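Local coordinates for protein arylalkylamine N-Acetyltransferase 2 (Aedes aegypti, PDB 4FD5) that probably transfers acyl groups from acyl-CoA thioesters to the amines of arylalkylamines such as dopamine and serotonin, at residues E12-K17 against S58-N63; Y113-K118 against E212-M217; K150-S155 against L183-K188. All blocks are in the same frame, centred on the assembly; numbering follows the deposited sequence.

Contact 1 (E12-K17 against S58-N63)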
loop_
_atom_site.group_PDB
_atom_site.type_symbol
_atom_site.label_atom_id
_atom_site.label_comp_id
_atom_site.label_asym_id
_atom_site.label_seq_id
_atom_site.Cartn_x
_atom_site.Cartn_y
_atom_site.Cartn_z
ATOM N N GLU A 12 11.080 5.385 -12.972
ATOM C CA GLU A 12 11.582 4.117 -13.490
ATOM C C GLU A 12 10.899 2.951 -12.793
ATOM O O GLU A 12 10.499 3.062 -11.643
ATOM C CB GLU A 12 13.088 3.997 -13.246
ATOM C CG GLU A 12 13.937 5.148 -13.791
ATOM C CD GLU A 12 14.032 5.138 -15.305
ATOM O OE1 GLU A 12 13.712 4.097 -15.919
ATOM O OE2 GLU A 12 14.431 6.174 -15.882
ATOM N N THR A 13 10.795 1.824 -13.484
ATOM C CA THR A 13 10.362 0.591 -12.825
ATOM C C THR A 13 11.495 0.149 -11.896
ATOM O O THR A 13 12.662 0.245 -12.266
ATOM C CB THR A 13 10.044 -0.500 -13.865
ATOM O OG1 THR A 13 9.016 -0.034 -14.752
ATOM C CG2 THR A 13 9.589 -1.789 -13.176
ATOM N N ILE A 14 11.172 -0.328 -10.692
ATOM C CA ILE A 14 12.213 -0.637 -9.710
ATOM C C ILE A 14 12.815 -1.998 -9.975
ATOM O O ILE A 14 12.115 -3.011 -9.925
ATOM C CB ILE A 14 11.681 -0.601 -8.255
ATOM C CG1 ILE A 14 10.975 0.740 -8.009
ATOM C CG2 ILE A 14 12.842 -0.780 -7.269
ATOM C CD1 ILE A 14 10.391 0.906 -6.617
ATOM N N SER A 15 14.110 -2.001 -10.273
ATOM C CA SER A 15 14.863 -3.222 -10.553
ATOM C C SER A 15 15.607 -3.659 -9.306
ATOM O O SER A 15 15.718 -2.901 -8.345
ATOM C CB SER A 15 15.865 -2.969 -11.686
ATOM O OG SER A 15 16.918 -2.143 -11.225
ATOM N N SER A 16 16.138 -4.877 -9.320
ATOM C CA SER A 16 16.731 -5.449 -8.105
ATOM C C SER A 16 17.908 -4.644 -7.536
ATOM O O SER A 16 18.141 -4.669 -6.324
ATOM C CB SER A 16 17.143 -6.913 -8.324
ATOM O OG SER A 16 18.224 -7.027 -9.244
ATOM N N LYS A 17 18.648 -3.945 -8.398
ATOM C CA LYS A 17 19.787 -3.163 -7.927
ATOM C C LYS A 17 19.354 -2.033 -6.997
ATOM O O LYS A 17 20.158 -1.492 -6.260
ATOM C CB LYS A 17 20.601 -2.608 -9.098
ATOM C CG LYS A 17 21.307 -3.688 -9.894
ATOM C CD LYS A 17 22.447 -3.081 -10.691
ATOM C CE LYS A 17 23.209 -4.149 -11.476
ATOM N NZ LYS A 17 24.342 -3.564 -12.242
ATOM N N SER A 58 8.905 -9.050 -1.390
ATOM C CA SER A 58 8.049 -9.893 -2.216
ATOM C C SER A 58 7.287 -9.055 -3.245
ATOM O O SER A 58 7.203 -9.409 -4.424
ATOM C CB SER A 58 7.070 -10.686 -1.352
ATOM O OG SER A 58 6.418 -11.670 -2.134
ATOM N N THR A 59 6.751 -7.928 -2.794
ATOM C CA THR A 59 6.029 -7.041 -3.699
ATOM C C THR A 59 6.929 -6.515 -4.830
ATOM O O THR A 59 6.548 -6.554 -6.008
ATOM C CB THR A 59 5.417 -5.877 -2.920
ATOM O OG1 THR A 59 4.401 -6.401 -2.056
ATOM C CG2 THR A 59 4.791 -4.839 -3.891
ATOM N N LEU A 60 8.114 -6.036 -4.455
ATOM C CA LEU A 60 9.080 -5.522 -5.411
ATOM C C LEU A 60 9.360 -6.538 -6.510
ATOM O O LEU A 60 9.469 -6.176 -7.676
ATOM C CB LEU A 60 10.391 -5.120 -4.721
ATOM C CG LEU A 60 10.341 -3.781 -3.975
ATOM C CD1 LEU A 60 11.550 -3.573 -3.056
ATOM C CD2 LEU A 60 10.223 -2.637 -4.971
ATOM N N LYS A 61 9.457 -7.810 -6.141
ATOM C CA LYS A 61 9.766 -8.828 -7.150
ATOM C C LYS A 61 8.685 -9.068 -8.209
ATOM O O LYS A 61 8.935 -9.749 -9.217
ATOM C CB LYS A 61 10.170 -10.129 -6.469
ATOM C CG LYS A 61 11.514 -10.002 -5.793
ATOM C CD LYS A 61 11.790 -11.153 -4.843
ATOM C CE LYS A 61 13.150 -10.974 -4.199
ATOM N NZ LYS A 61 13.482 -12.052 -3.231
ATOM N N ASP A 62 7.495 -8.501 -8.013
ATOM C CA ASP A 62 6.467 -8.529 -9.064
ATOM C C ASP A 62 6.823 -7.639 -10.262
ATOM O O ASP A 62 6.144 -7.677 -11.295
ATOM C CB ASP A 62 5.086 -8.128 -8.524
ATOM C CG ASP A 62 4.404 -9.239 -7.741
ATOM O OD1 ASP A 62 4.848 -10.417 -7.808
ATOM O OD2 ASP A 62 3.406 -8.934 -7.052
ATOM N N ASN A 63 7.871 -6.828 -10.104
ATOM C CA ASN A 63 8.437 -6.042 -11.190
ATOM C C ASN A 63 7.446 -5.033 -11.771
ATOM O O ASN A 63 7.470 -4.743 -12.968
ATOM C CB ASN A 63 8.910 -6.959 -12.320
ATOM C CG ASN A 63 9.974 -6.309 -13.183
ATOM O OD1 ASN A 63 10.749 -5.472 -12.709
ATOM N ND2 ASN A 63 10.023 -6.696 -14.458
HETATM O O HOH W 1 9.402 -3.561 -9.149
HETATM O O HOH W 2 12.309 -5.751 -10.213
#

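Contact 2 (Y113-K118 against E212-M217)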
loop_
_atom_site.group_PDB
_atom_site.type_symbol
_atom_site.label_atom_id
_atom_site.label_comp_id
_atom_site.label_asym_id
_atom_site.label_seq_id
_atom_site.Cartn_x
_atom_site.Cartn_y
_atom_site.Cartn_z
ATOM N N TYR A 113 -7.590 -8.164 6.025
ATOM C CA TYR A 113 -8.247 -9.407 5.593
ATOM C C TYR A 113 -9.776 -9.338 5.714
ATOM O O TYR A 113 -10.530 -9.639 4.774
ATOM C CB TYR A 113 -7.689 -10.573 6.414
ATOM C CG TYR A 113 -8.417 -11.875 6.200
ATOM C CD1 TYR A 113 -8.155 -12.665 5.085
ATOM C CD2 TYR A 113 -9.364 -12.318 7.118
ATOM C CE1 TYR A 113 -8.821 -13.851 4.889
ATOM C CE2 TYR A 113 -10.037 -13.501 6.928
ATOM C CZ TYR A 113 -9.760 -14.262 5.809
ATOM O OH TYR A 113 -10.436 -15.447 5.624
ATOM N N GLU A 114 -10.227 -8.917 6.885
ATOM C CA GLU A 114 -11.648 -8.804 7.157
ATOM C C GLU A 114 -12.339 -7.870 6.187
ATOM O O GLU A 114 -13.417 -8.184 5.682
ATOM C CB GLU A 114 -11.874 -8.275 8.557
ATOM C CG GLU A 114 -11.525 -9.236 9.637
ATOM C CD GLU A 114 -11.823 -8.635 10.989
ATOM O OE1 GLU A 114 -11.563 -7.418 11.167
ATOM O OE2 GLU A 114 -12.338 -9.366 11.853
ATOM N N GLN A 115 -11.740 -6.714 5.928
ATOM C CA GLN A 115 -12.412 -5.772 5.044
ATOM C C GLN A 115 -12.439 -6.313 3.623
ATOM O O GLN A 115 -13.446 -6.177 2.918
ATOM C CB GLN A 115 -11.767 -4.390 5.110
ATOM C CG GLN A 115 -12.004 -3.702 6.443
ATOM C CD GLN A 115 -13.475 -3.436 6.680
ATOM O OE1 GLN A 115 -14.107 -2.702 5.922
ATOM N NE2 GLN A 115 -14.034 -4.051 7.715
ATOM N N ASN A 116 -11.350 -6.957 3.216
ATOM C CA ASN A 116 -11.308 -7.549 1.878
ATOM C C ASN A 116 -12.317 -8.676 1.654
ATOM O O ASN A 116 -12.684 -8.956 0.509
ATOM C CB ASN A 116 -9.893 -7.997 1.520
ATOM C CG ASN A 116 -9.090 -6.888 0.884
ATOM O OD1 ASN A 116 -9.316 -6.542 -0.274
ATOM N ND2 ASN A 116 -8.158 -6.313 1.639
ATOM N N LEU A 117 -12.766 -9.321 2.729
ATOM C CA LEU A 117 -13.845 -10.310 2.579
ATOM C C LEU A 117 -15.190 -9.737 2.116
ATOM O O LEU A 117 -16.079 -10.480 1.694
ATOM C CB LEU A 117 -14.067 -11.070 3.884
ATOM C CG LEU A 117 -12.973 -12.032 4.330
ATOM C CD1 LEU A 117 -13.350 -12.649 5.684
ATOM C CD2 LEU A 117 -12.754 -13.114 3.292
ATOM N N LYS A 118 -15.357 -8.426 2.200
ATOM C CA LYS A 118 -16.676 -7.842 1.999
ATOM C C LYS A 118 -16.936 -7.473 0.547
ATOM O O LYS A 118 -18.042 -7.082 0.185
ATOM C CB LYS A 118 -16.849 -6.626 2.900
ATOM C CG LYS A 118 -16.662 -6.966 4.367
ATOM C CD LYS A 118 -16.727 -5.735 5.238
ATOM C CE LYS A 118 -17.994 -4.943 4.958
ATOM N NZ LYS A 118 -18.277 -3.934 6.030
ATOM N N GLU A 212 -8.744 8.898 9.254
ATOM C CA GLU A 212 -10.070 8.654 9.795
ATOM C C GLU A 212 -10.617 7.277 9.435
ATOM O O GLU A 212 -11.265 6.617 10.253
ATOM C CB GLU A 212 -11.017 9.734 9.286
ATOM C CG GLU A 212 -12.162 10.042 10.210
ATOM C CD GLU A 212 -12.797 11.379 9.883
ATOM O OE1 GLU A 212 -12.752 12.283 10.744
ATOM O OE2 GLU A 212 -13.333 11.520 8.764
ATOM N N LYS A 213 -10.354 6.842 8.207
ATOM C CA LYS A 213 -10.955 5.629 7.658
ATOM C C LYS A 213 -9.958 4.785 6.895
ATOM O O LYS A 213 -8.983 5.299 6.357
ATOM C CB LYS A 213 -12.067 5.990 6.665
ATOM C CG LYS A 213 -13.263 6.697 7.245
ATOM C CD LYS A 213 -14.167 7.237 6.140
ATOM C CE LYS A 213 -15.396 7.936 6.713
ATOM N NZ LYS A 213 -16.355 8.299 5.644
ATOM N N LEU A 214 -10.224 3.487 6.854
ATOM C CA LEU A 214 -9.588 2.599 5.886
ATOM C C LEU A 214 -10.551 2.512 4.709
ATOM O O LEU A 214 -11.729 2.202 4.901
ATOM C CB LEU A 214 -9.396 1.208 6.476
ATOM C CG LEU A 214 -9.160 0.065 5.484
ATOM C CD1 LEU A 214 -7.887 0.275 4.682
ATOM C CD2 LEU A 214 -9.086 -1.245 6.235
ATOM N N LYS A 215 -10.074 2.801 3.497
ATOM C CA LYS A 215 -10.936 2.702 2.320
ATOM C C LYS A 215 -10.311 1.742 1.329
ATOM O O LYS A 215 -9.152 1.913 0.964
ATOM C CB LYS A 215 -11.118 4.063 1.649
ATOM C CG LYS A 215 -11.739 5.136 2.531
ATOM C CD LYS A 215 -12.015 6.415 1.734
ATOM C CE LYS A 215 -12.651 7.479 2.622
ATOM N NZ LYS A 215 -13.055 8.669 1.829
ATOM N N ILE A 216 -11.062 0.721 0.923
ATOM C CA ILE A 216 -10.667 -0.101 -0.216
ATOM C C ILE A 216 -11.252 0.528 -1.478
ATOM O O ILE A 216 -12.492 0.674 -1.605
ATOM C CB ILE A 216 -11.105 -1.560 -0.085
ATOM C CG1 ILE A 216 -10.443 -2.195 1.139
ATOM C CG2 ILE A 216 -10.765 -2.335 -1.358
ATOM C CD1 ILE A 216 -10.864 -3.636 1.364
ATOM N N MET A 217 -10.347 0.905 -2.380
ATOM C CA MET A 217 -10.675 1.762 -3.507
ATOM C C MET A 217 -10.210 1.110 -4.791
ATOM O O MET A 217 -9.217 0.383 -4.800
ATOM C CB MET A 217 -9.997 3.131 -3.349
ATOM C CG MET A 217 -10.309 3.807 -2.014
ATOM S SD MET A 217 -9.502 5.399 -1.766
ATOM C CE MET A 217 -10.562 6.455 -2.768
HETATM O O HOH W 3 -12.569 -0.750 4.271
#

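Contact 3 (K150-S155 against L183-K188)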
loop_
_atom_site.group_PDB
_atom_site.type_symbol
_atom_site.label_atom_id
_atom_site.label_comp_id
_atom_site.label_asym_id
_atom_site.label_seq_id
_atom_site.Cartn_x
_atom_site.Cartn_y
_atom_site.Cartn_z
ATOM N N LYS A 150 1.942 11.765 -9.505
ATOM C CA LYS A 150 2.672 11.290 -10.681
ATOM C C LYS A 150 3.051 9.810 -10.568
ATOM O O LYS A 150 3.012 9.086 -11.556
ATOM C CB LYS A 150 3.910 12.136 -10.935
ATOM C CG LYS A 150 3.588 13.596 -11.252
ATOM C CD LYS A 150 4.878 14.386 -11.499
ATOM C CE LYS A 150 4.603 15.863 -11.755
ATOM N NZ LYS A 150 3.779 16.057 -12.978
ATOM N N LEU A 151 3.410 9.369 -9.370
ATOM C CA LEU A 151 3.732 7.963 -9.147
ATOM C C LEU A 151 2.544 7.065 -9.431
ATOM O O LEU A 151 2.700 5.991 -10.023
ATOM C CB LEU A 151 4.260 7.749 -7.725
ATOM C CG LEU A 151 5.695 8.174 -7.483
ATOM C CD1 LEU A 151 5.972 8.278 -5.990
ATOM C CD2 LEU A 151 6.642 7.174 -8.164
ATOM N N ILE A 152 1.352 7.503 -9.030
ATOM C CA ILE A 152 0.167 6.710 -9.336
ATOM C C ILE A 152 -0.158 6.758 -10.842
ATOM O O ILE A 152 -0.539 5.757 -11.432
ATOM C CB ILE A 152 -1.042 7.162 -8.491
ATOM C CG1 ILE A 152 -0.733 6.974 -6.997
ATOM C CG2 ILE A 152 -2.259 6.353 -8.860
ATOM C CD1 ILE A 152 -0.211 5.580 -6.657
ATOM N N GLU A 153 0.012 7.925 -11.459
ATOM C CA GLU A 153 -0.186 8.053 -12.906
ATOM C C GLU A 153 0.733 7.107 -13.691
ATOM O O GLU A 153 0.292 6.427 -14.628
ATOM C CB GLU A 153 0.025 9.502 -13.335
ATOM C CG GLU A 153 -1.103 10.428 -12.898
ATOM C CD GLU A 153 -0.792 11.899 -13.109
ATOM O OE1 GLU A 153 0.377 12.230 -13.372
ATOM O OE2 GLU A 153 -1.727 12.722 -13.001
ATOM N N LYS A 154 2.005 7.058 -13.295
ATOM C CA LYS A 154 2.988 6.171 -13.921
ATOM C C LYS A 154 2.649 4.704 -13.654
ATOM O O LYS A 154 2.848 3.835 -14.528
ATOM C CB LYS A 154 4.406 6.498 -13.438
ATOM C CG LYS A 154 4.919 7.878 -13.889
ATOM C CD LYS A 154 5.273 7.879 -15.382
ATOM C CE LYS A 154 5.951 9.187 -15.812
ATOM N NZ LYS A 154 6.531 9.078 -17.187
ATOM N N SER A 155 2.124 4.441 -12.458
ATOM C CA SER A 155 1.677 3.098 -12.102
ATOM C C SER A 155 0.536 2.658 -13.009
ATOM O O SER A 155 0.521 1.528 -13.464
ATOM C CB SER A 155 1.246 3.032 -10.628
ATOM O OG SER A 155 2.374 3.198 -9.778
ATOM N N LEU A 183 -7.468 10.785 -8.972
ATOM C CA LEU A 183 -7.200 10.047 -10.211
ATOM C C LEU A 183 -8.294 9.046 -10.629
ATOM O O LEU A 183 -8.063 8.168 -11.466
ATOM C CB LEU A 183 -5.853 9.333 -10.096
ATOM C CG LEU A 183 -4.667 10.276 -9.977
ATOM C CD1 LEU A 183 -3.401 9.518 -9.567
ATOM C CD2 LEU A 183 -4.470 11.009 -11.294
ATOM N N GLY A 184 -9.486 9.184 -10.045
ATOM C CA GLY A 184 -10.630 8.403 -10.473
ATOM C C GLY A 184 -10.894 7.112 -9.718
ATOM O O GLY A 184 -11.770 6.341 -10.111
ATOM N N PHE A 185 -10.150 6.854 -8.647
ATOM C CA PHE A 185 -10.453 5.689 -7.823
ATOM C C PHE A 185 -11.737 5.925 -7.042
ATOM O O PHE A 185 -12.005 7.050 -6.601
ATOM C CB PHE A 185 -9.295 5.363 -6.874
ATOM C CG PHE A 185 -8.124 4.687 -7.540
ATOM C CD1 PHE A 185 -7.378 5.347 -8.504
ATOM C CD2 PHE A 185 -7.767 3.391 -7.193
ATOM C CE1 PHE A 185 -6.285 4.723 -9.121
ATOM C CE2 PHE A 185 -6.680 2.759 -7.805
ATOM C CZ PHE A 185 -5.932 3.431 -8.757
ATOM N N ILE A 186 -12.512 4.852 -6.890
ATOM C CA ILE A 186 -13.816 4.867 -6.235
ATOM C C ILE A 186 -13.751 3.987 -4.997
ATOM O O ILE A 186 -13.173 2.897 -5.034
ATOM C CB ILE A 186 -14.886 4.266 -7.182
ATOM C CG1 ILE A 186 -14.958 5.072 -8.479
ATOM C CG2 ILE A 186 -16.246 4.171 -6.493
ATOM C CD1 ILE A 186 -15.092 6.543 -8.253
ATOM N N THR A 187 -14.379 4.438 -3.915
ATOM C CA THR A 187 -14.416 3.652 -2.682
ATOM C C THR A 187 -15.435 2.515 -2.786
ATOM O O THR A 187 -16.615 2.749 -3.083
ATOM C CB THR A 187 -14.729 4.555 -1.460
ATOM O OG1 THR A 187 -13.701 5.545 -1.340
ATOM C CG2 THR A 187 -14.802 3.749 -0.179
ATOM N N LYS A 188 -14.965 1.291 -2.564
ATOM C CA LYS A 188 -15.807 0.107 -2.606
ATOM C C LYS A 188 -16.150 -0.356 -1.198
ATOM O O LYS A 188 -17.213 -0.944 -0.981
ATOM C CB LYS A 188 -15.124 -1.024 -3.377
ATOM C CG LYS A 188 -14.757 -0.649 -4.802
ATOM C CD LYS A 188 -15.955 -0.038 -5.522
ATOM C CE LYS A 188 -16.467 -0.943 -6.632
ATOM N NZ LYS A 188 -17.723 -0.403 -7.237
#

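Contact 1 (E12-K17 against S58-N63)
Ile-14 and Leu-60 meet through a single methyl, Leu-60 CD2, which lies 3.9 Å from Ile-14 CD1 and equally close to Ile-14 CG2. Both branches of the isoleucine therefore receive the same leucine carbon, and the side chains run at an oblique angle to each other. Next to this apolar pair along the strand, Thr-13 presents CG2 to Asn-63, 3.6 Å from the backbone Asn-63 O and a little farther from OD1. With CG2 anti to the backbone N (chi1 -59° measured to OG1), the threonine sends its methyl, and not its hydroxyl, to the contact. No direct hydrogen bond crosses. Water does the polar work instead: one molecule donates to Ile-14 O at 2.8 Å and to Asn-63 OD1 at 3.0 Å, while a second sits between Ile-14 O and Leu-60 O, its protons probably shared among more acceptors than it can serve at once. This is the N-terminal part of a GNAT fold, where the end of strand 10-13, an edge of the sheet, faces the C-terminal part of helix 50-60. A type I turn runs from Leu-60 to Asn-63, and Asn-63 is the first residue to depart from helical angles, with positive phi (62°). Farther out, Tyr-19 of helix 19-29 packs on both Ile-14 and Leu-60. Asp-62 OD2 accepts from Ile-83 N, and Asn-63 O accepts from Arg-162 NH2.

Contact 2 (Y113-K118 against E212-M217)
Gln-115, near the end of helix 103-116, lies against Leu-214 and Ile-216 of strand 213-220, so that the helix packs on one face of the mixed GNAT sheet. Its CB is 3.9 Å from Ile-216 CD1. One bond on, CG meets Leu-214 CD2 at 3.8 Å, the two side chains sliding past each other in opposite directions. The chain then bends at chi2 (-63°), and OE1 reaches the strand through a water, which donates to it at 3.0 Å and to Leu-214 O at 3.1 Å. A buried glutamine is thereby tied to a strand carbonyl by one solvent molecule, in the absence of any direct hydrogen bond between the segments. Leu-214 and Ile-216 are two residues apart, and both direct CB toward the helix. Met-217 instead touches Gln-177 and Val-180 of helix 174-182, evidence that the strand is covered from both faces. Beside Gln-115, Asn-116 uses the flat of its amide for apolar contact and its polar atoms for other partners. OD1 accepts from Lys-168 NZ; ND2 donates to Asp-170 OD2 and to Leu-112 O, which together fix how the amide is turned. Ile-216 CD1 rests over the amide face, almost equally far from Asn-116 CG (3.7 Å), Asn-116 OD1 (3.7 Å) and Asn-116 ND2 (3.8 Å).

Contact 3 (K150-S155 against L183-K188)
Leu-151 O, in the helical turn that sets Ile-152 and Glu-153 against Leu-183, is gripped by two donors of Ser-155: its backbone N at 2.9 Å and its hydroxyl OG at 2.8 Å. They reach the oxygen from opposite faces of the carbonyl plane, the hydroxyl tilted 31° from that plane. The chi1 of Ser-155 (-68°) folds OG back along the helix for this bond, and the same OG also accepts from Asn-81 ND2, so the buried hydroxyl is used in both directions. No hydrogen bond crosses the contact, and the side chains meet by van der Waals packing. Leu-183 divides its two methyls between neighbouring helix residues. CD1 presses on Ile-152 CG2 at 3.4 Å, tighter than usual for two carbons, and CD2 lies against Glu-153, 3.8 Å from CG and 3.7 Å from OE2. The glutamate, extended beyond CG, crosses the leucine at about a right angle, so that its aliphatic stem as well as one carboxylate oxygen borders the methyl. Helix 147-161 is the connection of the beta-alpha-beta crossover between the parallel strands 129-138 and 166-171, a hallmark of the GNAT core, and Leu-183 follows the next helix, 174-182. That helix finishes in a Schellman motif with Gly-184 as the C-prime residue: Phe-185 N bonds to Val-180 O and Gly-184 N to Ser-181 O. With its positive phi (94°), Gly-184 takes the chain out of the helix and on to strand 186-192. Phe-185, one residue on, directs CB toward helix 147-161, and its CE1 approaches Ile-152 CG2 obliquely at 4.4 Å. Ile-133 of strand 129-138 touches both Ile-152 and Phe-185.

In the fold
All three contacts reach the same seven-stranded sheet, but at different places. Contacts 1 and 2 lie on opposite sides of the chain's centre, their centres 26 Å apart and their nearest atoms about 13 Å apart. Contact 3 lies off the line joining them, its centre 19 Å from contact 1 and 17 Å from contact 2. Only contacts 2 and 3 touch: Ile-216 O and Lys-188 N, 2.7 Å apart, probably form a hydrogen bond between neighbouring strands, and Met-217 CE packs on Thr-187 OG1. In GNAT enzymes the acyl-pantetheine arm of the CoA thioester typically lies between the splayed parallel strands, here probably 129-138 and 166-171, which helix 147-161 of contact 3 connects.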